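Long-range contact in beta-lactamase II (Erythrobacter litoralis, PDB 6V72), which probably hydrolyses the beta-lactam ring of antibiotics to a substituted beta-amino acid, as a zinc-dependent class B metallo-beta-lactamase: residues A154-T166 against T171-M185. Sequence-based numbering, arbitrary orientation. Where two conformers were deposited one is given.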
ATOM      1  N   ALA A 154     -25.073  21.621  -5.081  1.00 13.50           N
ATOM      2  CA  ALA A 154     -24.740  22.879  -4.421  1.00 14.30           C
ATOM      3  C   ALA A 154     -25.227  22.847  -2.972  1.00 15.41           C
ATOM      4  O   ALA A 154     -26.318  22.330  -2.698  1.00 18.36           O
ATOM      5  CB  ALA A 154     -25.384  24.050  -5.176  1.00 17.24           C
ATOM      6  N   PRO A 155     -24.466  23.412  -2.017  1.00 14.55           N
ATOM      7  CA  PRO A 155     -23.277  24.257  -2.185  1.00 15.33           C
ATOM      8  C   PRO A 155     -21.970  23.528  -2.418  1.00 15.11           C
ATOM      9  O   PRO A 155     -20.965  24.197  -2.588  1.00 15.91           O
ATOM     10  CB  PRO A 155     -23.214  25.022  -0.864  1.00 18.15           C
ATOM     11  CG  PRO A 155     -23.789  24.039   0.129  1.00 18.41           C
ATOM     12  CD  PRO A 155     -24.940  23.403  -0.620  1.00 16.61           C
ATOM     13  N   LEU A 156     -21.974  22.200  -2.433  1.00 14.19           N
ATOM     14  CA  LEU A 156     -20.750  21.491  -2.779  1.00 13.66           C
ATOM     15  C   LEU A 156     -20.311  21.875  -4.180  1.00 14.16           C
ATOM     16  O   LEU A 156     -21.129  21.964  -5.106  1.00 17.62           O
ATOM     17  CB  LEU A 156     -20.955  19.980  -2.707  1.00 16.42           C
ATOM     18  CG  LEU A 156     -21.168  19.450  -1.290  1.00 17.75           C
ATOM     19  CD1 LEU A 156     -21.804  18.082  -1.374  1.00 23.75           C
ATOM     20  CD2 LEU A 156     -19.868  19.399  -0.477  1.00 18.78           C
ATOM     21  N   ARG A 157     -19.015  22.097  -4.341  1.00 12.72           N
ATOM     22  CA  ARG A 157     -18.429  22.286  -5.659  1.00 12.83           C
ATOM     23  C   ARG A 157     -17.658  21.023  -6.000  1.00 12.74           C
ATOM     24  O   ARG A 157     -16.746  20.628  -5.264  1.00 14.42           O
ATOM     25  CB  ARG A 157     -17.538  23.521  -5.687  1.00 15.45           C
ATOM     26  CG  ARG A 157     -18.316  24.803  -5.383  1.00 16.31           C
ATOM     27  CD  ARG A 157     -19.384  25.098  -6.418  1.00 20.70           C
ATOM     28  NE  ARG A 157     -19.845  26.482  -6.299  1.00 20.73           N
ATOM     29  CZ  ARG A 157     -21.072  26.848  -5.929  1.00 20.12           C
ATOM     30  NH1 ARG A 157     -21.362  28.132  -5.829  1.00 20.01           N
ATOM     31  NH2 ARG A 157     -22.013  25.945  -5.682  1.00 19.39           N
ATOM     32  N   LEU A 158     -18.050  20.372  -7.083  1.00 13.06           N
ATOM     33  CA  LEU A 158     -17.463  19.092  -7.480  1.00 12.89           C
ATOM     34  C   LEU A 158     -16.320  19.304  -8.466  1.00 11.78           C
ATOM     35  O   LEU A 158     -16.484  20.022  -9.457  1.00 11.76           O
ATOM     36  CB  LEU A 158     -18.519  18.220  -8.149  1.00 14.98           C
ATOM     37  CG  LEU A 158     -19.499  17.450  -7.287  1.00 20.64           C
ATOM     38  CD1 LEU A 158     -20.030  18.236  -6.138  1.00 21.75           C
ATOM     39  CD2 LEU A 158     -20.614  17.013  -8.220  1.00 24.77           C
ATOM     40  N   TYR A 159     -15.186  18.647  -8.216  1.00 11.32           N
ATOM     41  CA  TYR A 159     -13.975  18.854  -9.000  1.00  9.68           C
ATOM     42  C   TYR A 159     -13.324  17.515  -9.324  1.00 11.56           C
ATOM     43  O   TYR A 159     -13.027  16.726  -8.415  1.00 12.19           O
ATOM     44  CB  TYR A 159     -12.981  19.745  -8.233  1.00 11.61           C
ATOM     45  CG  TYR A 159     -11.743  20.037  -9.048  1.00 11.72           C
ATOM     46  CD1 TYR A 159     -11.794  20.887 -10.143  1.00 12.82           C
ATOM     47  CD2 TYR A 159     -10.520  19.449  -8.727  1.00 14.82           C
ATOM     48  CE1 TYR A 159     -10.662  21.144 -10.894  1.00 13.76           C
ATOM     49  CE2 TYR A 159      -9.396  19.693  -9.462  1.00 14.88           C
ATOM     50  CZ  TYR A 159      -9.457  20.540 -10.544  1.00 14.02           C
ATOM     51  OH  TYR A 159      -8.302  20.792 -11.282  1.00 16.70           O
ATOM     52  N   TYR A 160     -13.078  17.276 -10.611  1.00 10.95           N
ATOM     53  CA  TYR A 160     -12.357  16.083 -11.045  1.00  9.88           C
ATOM     54  C   TYR A 160     -10.910  16.480 -11.263  1.00 11.70           C
ATOM     55  O   TYR A 160     -10.630  17.250 -12.197  1.00 12.52           O
ATOM     56  CB  TYR A 160     -12.950  15.519 -12.342  1.00 11.34           C
ATOM     57  CG  TYR A 160     -12.116  14.396 -12.914  1.00 12.01           C
ATOM     58  CD1 TYR A 160     -11.752  13.299 -12.130  1.00 11.95           C
ATOM     59  CD2 TYR A 160     -11.671  14.441 -14.226  1.00 14.05           C
ATOM     60  CE1 TYR A 160     -10.990  12.281 -12.645  1.00 13.84           C
ATOM     61  CE2 TYR A 160     -10.895  13.416 -14.744  1.00 16.08           C
ATOM     62  CZ  TYR A 160     -10.556  12.339 -13.943  1.00 14.14           C
ATOM     63  OH  TYR A 160      -9.777  11.307 -14.448  1.00 18.06           O
ATOM     64  N   PRO A 161      -9.963  16.008 -10.437  1.00 10.81           N
ATOM     65  CA  PRO A 161      -8.572  16.470 -10.548  1.00 12.90           C
ATOM     66  C   PRO A 161      -7.734  15.684 -11.533  1.00 12.14           C
ATOM     67  O   PRO A 161      -6.596  16.090 -11.801  1.00 13.46           O
ATOM     68  CB  PRO A 161      -8.039  16.264  -9.126  1.00 14.01           C
ATOM     69  CG  PRO A 161      -8.745  14.974  -8.669  1.00 11.85           C
ATOM     70  CD  PRO A 161     -10.174  15.153  -9.246  1.00 11.81           C
ATOM     71  N   GLY A 162      -8.240  14.580 -12.065  1.00 12.75           N
ATOM     72  CA  GLY A 162      -7.434  13.641 -12.817  1.00 14.31           C
ATOM     73  C   GLY A 162      -7.245  12.351 -12.043  1.00 12.00           C
ATOM     74  O   GLY A 162      -7.621  12.226 -10.876  1.00 13.91           O
ATOM     75  N   GLY A 163      -6.612  11.387 -12.711  1.00 14.51           N
ATOM     76  CA  GLY A 163      -6.404  10.085 -12.098  1.00 14.99           C
ATOM     77  C   GLY A 163      -5.435  10.144 -10.928  1.00 13.81           C
ATOM     78  O   GLY A 163      -4.449  10.882 -10.937  1.00 14.03           O
ATOM     79  N   ALA A 164      -5.707   9.333  -9.915  1.00 12.07           N
ATOM     80  CA  ALA A 164      -4.802   9.280  -8.774  1.00 12.59           C
ATOM     81  C   ALA A 164      -5.018   7.954  -8.056  1.00 11.78           C
ATOM     82  O   ALA A 164      -4.527   6.925  -8.516  1.00 15.60           O
ATOM     83  CB  ALA A 164      -5.020  10.480  -7.852  1.00 13.37           C
ATOM     84  N   HIS A 165      -5.788   7.951  -6.964  1.00 13.17           N
ATOM     85  CA  HIS A 165      -6.053   6.693  -6.270  1.00 13.82           C
ATOM     86  C   HIS A 165      -6.823   5.733  -7.173  1.00 16.03           C
ATOM     87  O   HIS A 165      -6.580   4.509  -7.168  1.00 16.22           O
ATOM     88  CB  HIS A 165      -6.815   6.965  -4.978  1.00 17.06           C
ATOM     89  CG  HIS A 165      -7.226   5.730  -4.238  1.00 24.08           C
ATOM     90  ND1 HIS A 165      -6.399   5.098  -3.335  1.00 28.52           N
ATOM     91  CD2 HIS A 165      -8.386   5.030  -4.242  1.00 27.31           C
ATOM     92  CE1 HIS A 165      -7.026   4.049  -2.827  1.00 28.84           C
ATOM     93  NE2 HIS A 165      -8.233   3.983  -3.364  1.00 30.91           N
ATOM     94  N   THR A 166      -7.745   6.276  -7.964  1.00 14.29           N
ATOM     95  CA  THR A 166      -8.370   5.596  -9.087  1.00 14.95           C
ATOM     96  C   THR A 166      -8.389   6.542 -10.276  1.00 13.18           C
ATOM     97  O   THR A 166      -8.169   7.740 -10.139  1.00 15.60           O
ATOM     98  CB  THR A 166      -9.799   5.146  -8.771  1.00 18.41           C
ATOM     99  OG1 THR A 166     -10.603   6.305  -8.504  1.00 21.23           O
ATOM    100  CG2 THR A 166      -9.818   4.235  -7.576  1.00 21.87           C
ATOM    101  N   THR A 171     -13.401  14.978  -6.135  1.00 10.28           N
ATOM    102  CA  THR A 171     -13.276  15.695  -4.870  1.00 11.35           C
ATOM    103  C   THR A 171     -14.403  16.715  -4.770  1.00 11.98           C
ATOM    104  O   THR A 171     -15.040  17.065  -5.771  1.00 13.12           O
ATOM    105  CB  THR A 171     -11.922  16.404  -4.761  1.00 13.35           C
ATOM    106  OG1 THR A 171     -11.827  17.405  -5.785  1.00 13.64           O
ATOM    107  CG2 THR A 171     -10.768  15.404  -4.915  1.00 15.62           C
ATOM    108  N   VAL A 172     -14.673  17.188  -3.548  1.00 13.74           N
ATOM    109  CA  VAL A 172     -15.696  18.212  -3.355  1.00 13.16           C
ATOM    110  C   VAL A 172     -15.178  19.268  -2.391  1.00 13.67           C
ATOM    111  O   VAL A 172     -14.333  19.002  -1.534  1.00 14.77           O
ATOM    112  CB  VAL A 172     -17.039  17.618  -2.867  1.00 15.69           C
ATOM    113  CG1 VAL A 172     -17.528  16.533  -3.825  1.00 18.22           C
ATOM    114  CG2 VAL A 172     -16.870  17.055  -1.468  1.00 15.22           C
ATOM    115  N   GLY A 173     -15.688  20.484  -2.534  1.00 13.01           N
ATOM    116  CA  GLY A 173     -15.275  21.558  -1.664  1.00 14.08           C
ATOM    117  C   GLY A 173     -16.456  22.426  -1.283  1.00 13.01           C
ATOM    118  O   GLY A 173     -17.483  22.468  -1.970  1.00 14.56           O
ATOM    119  N   LEU A 174     -16.268  23.141  -0.167  1.00 14.29           N
ATOM    120  CA  LEU A 174     -17.174  24.180   0.313  1.00 13.56           C
ATOM    121  C   LEU A 174     -16.322  25.427   0.494  1.00 16.81           C
ATOM    122  O   LEU A 174     -15.870  25.731   1.611  1.00 16.95           O
ATOM    123  CB  LEU A 174     -17.842  23.789   1.626  1.00 15.69           C
ATOM    124  CG  LEU A 174     -18.797  22.601   1.484  1.00 15.51           C
ATOM    125  CD1 LEU A 174     -19.112  21.983   2.848  1.00 19.74           C
ATOM    126  CD2 LEU A 174     -20.071  23.014   0.757  1.00 17.84           C
ATOM    127  N   PRO A 175     -16.054  26.154  -0.591  1.00 17.97           N
ATOM    128  CA  PRO A 175     -15.079  27.251  -0.513  1.00 19.33           C
ATOM    129  C   PRO A 175     -15.490  28.358   0.436  1.00 19.69           C
ATOM    130  O   PRO A 175     -14.616  29.019   1.009  1.00 23.90           O
ATOM    131  CB  PRO A 175     -15.001  27.746  -1.965  1.00 19.21           C
ATOM    132  CG  PRO A 175     -15.418  26.587  -2.789  1.00 19.79           C
ATOM    133  CD  PRO A 175     -16.480  25.889  -1.975  1.00 19.26           C
ATOM    134  N   GLU A 176     -16.790  28.582   0.633  1.00 20.09           N
ATOM    135  CA  GLU A 176     -17.211  29.654   1.531  1.00 22.47           C
ATOM    136  C   GLU A 176     -16.979  29.300   2.988  1.00 22.58           C
ATOM    137  O   GLU A 176     -17.016  30.193   3.839  1.00 25.79           O
ATOM    138  CB  GLU A 176     -18.689  29.986   1.320  1.00 27.07           C
ATOM    139  CG  GLU A 176     -18.995  30.527  -0.059  1.00 31.91           C
ATOM    140  CD  GLU A 176     -18.389  31.908  -0.299  1.00 39.20           C
ATOM    141  OE1 GLU A 176     -18.171  32.662   0.675  1.00 42.10           O
ATOM    142  OE2 GLU A 176     -18.132  32.243  -1.472  1.00 42.84           O
ATOM    143  N   LEU A 177     -16.773  28.023   3.292  1.00 20.23           N
ATOM    144  CA  LEU A 177     -16.540  27.567   4.649  1.00 20.00           C
ATOM    145  C   LEU A 177     -15.113  27.087   4.850  1.00 21.54           C
ATOM    146  O   LEU A 177     -14.761  26.662   5.959  1.00 25.54           O
ATOM    147  CB  LEU A 177     -17.532  26.452   5.001  1.00 21.34           C
ATOM    148  CG  LEU A 177     -19.002  26.873   4.927  1.00 23.14           C
ATOM    149  CD1 LEU A 177     -19.907  25.662   5.080  1.00 23.67           C
ATOM    150  CD2 LEU A 177     -19.308  27.888   6.007  1.00 26.06           C
ATOM    151  N   GLY A 178     -14.287  27.146   3.806  1.00 20.05           N
ATOM    152  CA  GLY A 178     -12.897  26.735   3.910  1.00 19.62           C
ATOM    153  C   GLY A 178     -12.670  25.254   4.120  1.00 18.30           C
ATOM    154  O   GLY A 178     -11.706  24.875   4.793  1.00 20.21           O
ATOM    155  N   ILE A 179     -13.516  24.406   3.539  1.00 15.50           N
ATOM    156  CA  ILE A 179     -13.431  22.958   3.690  1.00 15.87           C
ATOM    157  C   ILE A 179     -13.252  22.343   2.312  1.00 15.14           C
ATOM    158  O   ILE A 179     -13.982  22.684   1.373  1.00 17.82           O
ATOM    159  CB  ILE A 179     -14.688  22.371   4.366  1.00 17.66           C
ATOM    160  CG1 ILE A 179     -14.870  22.904   5.784  1.00 19.14           C
ATOM    161  CG2 ILE A 179     -14.654  20.838   4.348  1.00 18.04           C
ATOM    162  CD1 ILE A 179     -16.293  22.702   6.303  1.00 20.72           C
ATOM    163  N   ALA A 180     -12.312  21.423   2.190  1.00 14.05           N
ATOM    164  CA  ALA A 180     -12.196  20.643   0.969  1.00 15.25           C
ATOM    165  C   ALA A 180     -12.073  19.182   1.353  1.00 14.06           C
ATOM    166  O   ALA A 180     -11.395  18.846   2.333  1.00 16.31           O
ATOM    167  CB  ALA A 180     -11.003  21.060   0.123  1.00 16.58           C
ATOM    168  N   PHE A 181     -12.723  18.318   0.577  1.00 12.74           N
ATOM    169  CA  PHE A 181     -12.758  16.885   0.845  1.00 12.88           C
ATOM    170  C   PHE A 181     -12.066  16.144  -0.290  1.00 12.96           C
ATOM    171  O   PHE A 181     -12.532  16.178  -1.437  1.00 13.46           O
ATOM    172  CB  PHE A 181     -14.200  16.408   1.008  1.00 13.19           C
ATOM    173  CG  PHE A 181     -14.337  14.932   1.313  1.00 12.96           C
ATOM    174  CD1 PHE A 181     -14.075  14.443   2.588  1.00 15.43           C
ATOM    175  CD2 PHE A 181     -14.772  14.043   0.334  1.00 15.68           C
ATOM    176  CE1 PHE A 181     -14.218  13.094   2.871  1.00 15.94           C
ATOM    177  CE2 PHE A 181     -14.935  12.700   0.627  1.00 14.60           C
ATOM    178  CZ  PHE A 181     -14.656  12.226   1.879  1.00 14.70           C
ATOM    179  N   GLY A 182     -10.963  15.469   0.033  1.00 13.11           N
ATOM    180  CA  GLY A 182     -10.133  14.833  -0.962  1.00 13.85           C
ATOM    181  C   GLY A 182     -10.452  13.388  -1.234  1.00 14.26           C
ATOM    182  O   GLY A 182      -9.746  12.756  -2.017  1.00 16.75           O
ATOM    183  N   GLY A 183     -11.497  12.833  -0.630  1.00 14.36           N
ATOM    184  CA  GLY A 183     -11.817  11.439  -0.891  1.00 14.94           C
ATOM    185  C   GLY A 183     -10.669  10.501  -0.542  1.00 16.86           C
ATOM    186  O   GLY A 183      -9.966  10.680   0.447  1.00 16.85           O
ATOM    187  N   CYS A 184     -10.480   9.466  -1.363  1.00 16.54           N
ATOM    188  CA  CYS A 184      -9.419   8.501  -1.117  1.00 17.90           C
ATOM    189  C   CYS A 184      -8.084   8.929  -1.691  1.00 16.42           C
ATOM    190  O   CYS A 184      -7.093   8.220  -1.496  1.00 20.29           O
ATOM    191  CB  CYS A 184      -9.779   7.137  -1.687  1.00 24.72           C
ATOM    192  SG  CYS A 184     -10.981   6.190  -0.672  1.00 33.08           S
HETATM  193  N   MSE A 185      -8.032  10.068  -2.360  0.60 14.66           N
HETATM  194  CA  MSE A 185      -6.814  10.509  -2.987  0.60 15.14           C
HETATM  195  C   MSE A 185      -5.854  11.156  -1.985  0.60 12.35           C
HETATM  196  O   MSE A 185      -4.636  11.036  -2.115  0.60 13.42           O
HETATM  197  CB  MSE A 185      -7.181  11.466  -4.102  0.60 21.59           C
HETATM  198  CG  MSE A 185      -6.080  12.268  -4.677  0.60 31.17           C
HETATM  199 SE   MSE A 185      -6.962  13.311  -6.056  0.60 42.76          SE
HETATM  200  CE  MSE A 185      -8.790  12.652  -5.902  0.60 42.81           C
TER
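R157 and Y159 pair with G173 and T171 in an antiparallel beta hairpin of the metallo-beta-lactamase fold, a worked example of how a scaffold sheet sets out metal ligands: the loop after strand 157-159 carries H165 and the turn after the neighbouring strand 179-181 carries C184, both zinc ligands of this enzyme although no zinc is bound here. Two hydrogen-bonded pairs hold the strands. R157 N gives G173 O a nearly straight bond of 2.8 Å (170°), and G173 N returns one to R157 O. Y159 and T171 exchange the same pair, and T171 OG1 adds a third link, 3.0 Å to Y159 O, which therefore accepts from both the amide and the hydroxyl of T171. With chi1 at 64°, OG1 is held between its own backbone N and carbonyl carbon, near the plane of the Y159 ring and at its edge.

Apolar packing differs by face. On the side of L158, the non-hydrogen-bonded partner V172 lies alongside it, CD1 to CG1 3.8 Å, while L156 CD2 meets V172 CG2 and L174 CD2; L156 also reaches I63 and V65 of strand 61-65. On the other face Y159 and T171 pack against helix 205-215.

Beyond the strands, in one of its two deposited conformers, the selenomethionine M185 runs antiparallel alongside P161, SE 3.6 Å from P161 CG, and its CG rests on A164 CB. At the zinc site C184 lies beside H96, another zinc ligand. In a CH-pi contact, C184 CB sits over one face of the H165 imidazole, 3.8 Å from the ring centroid, displaced toward the rim at CD2.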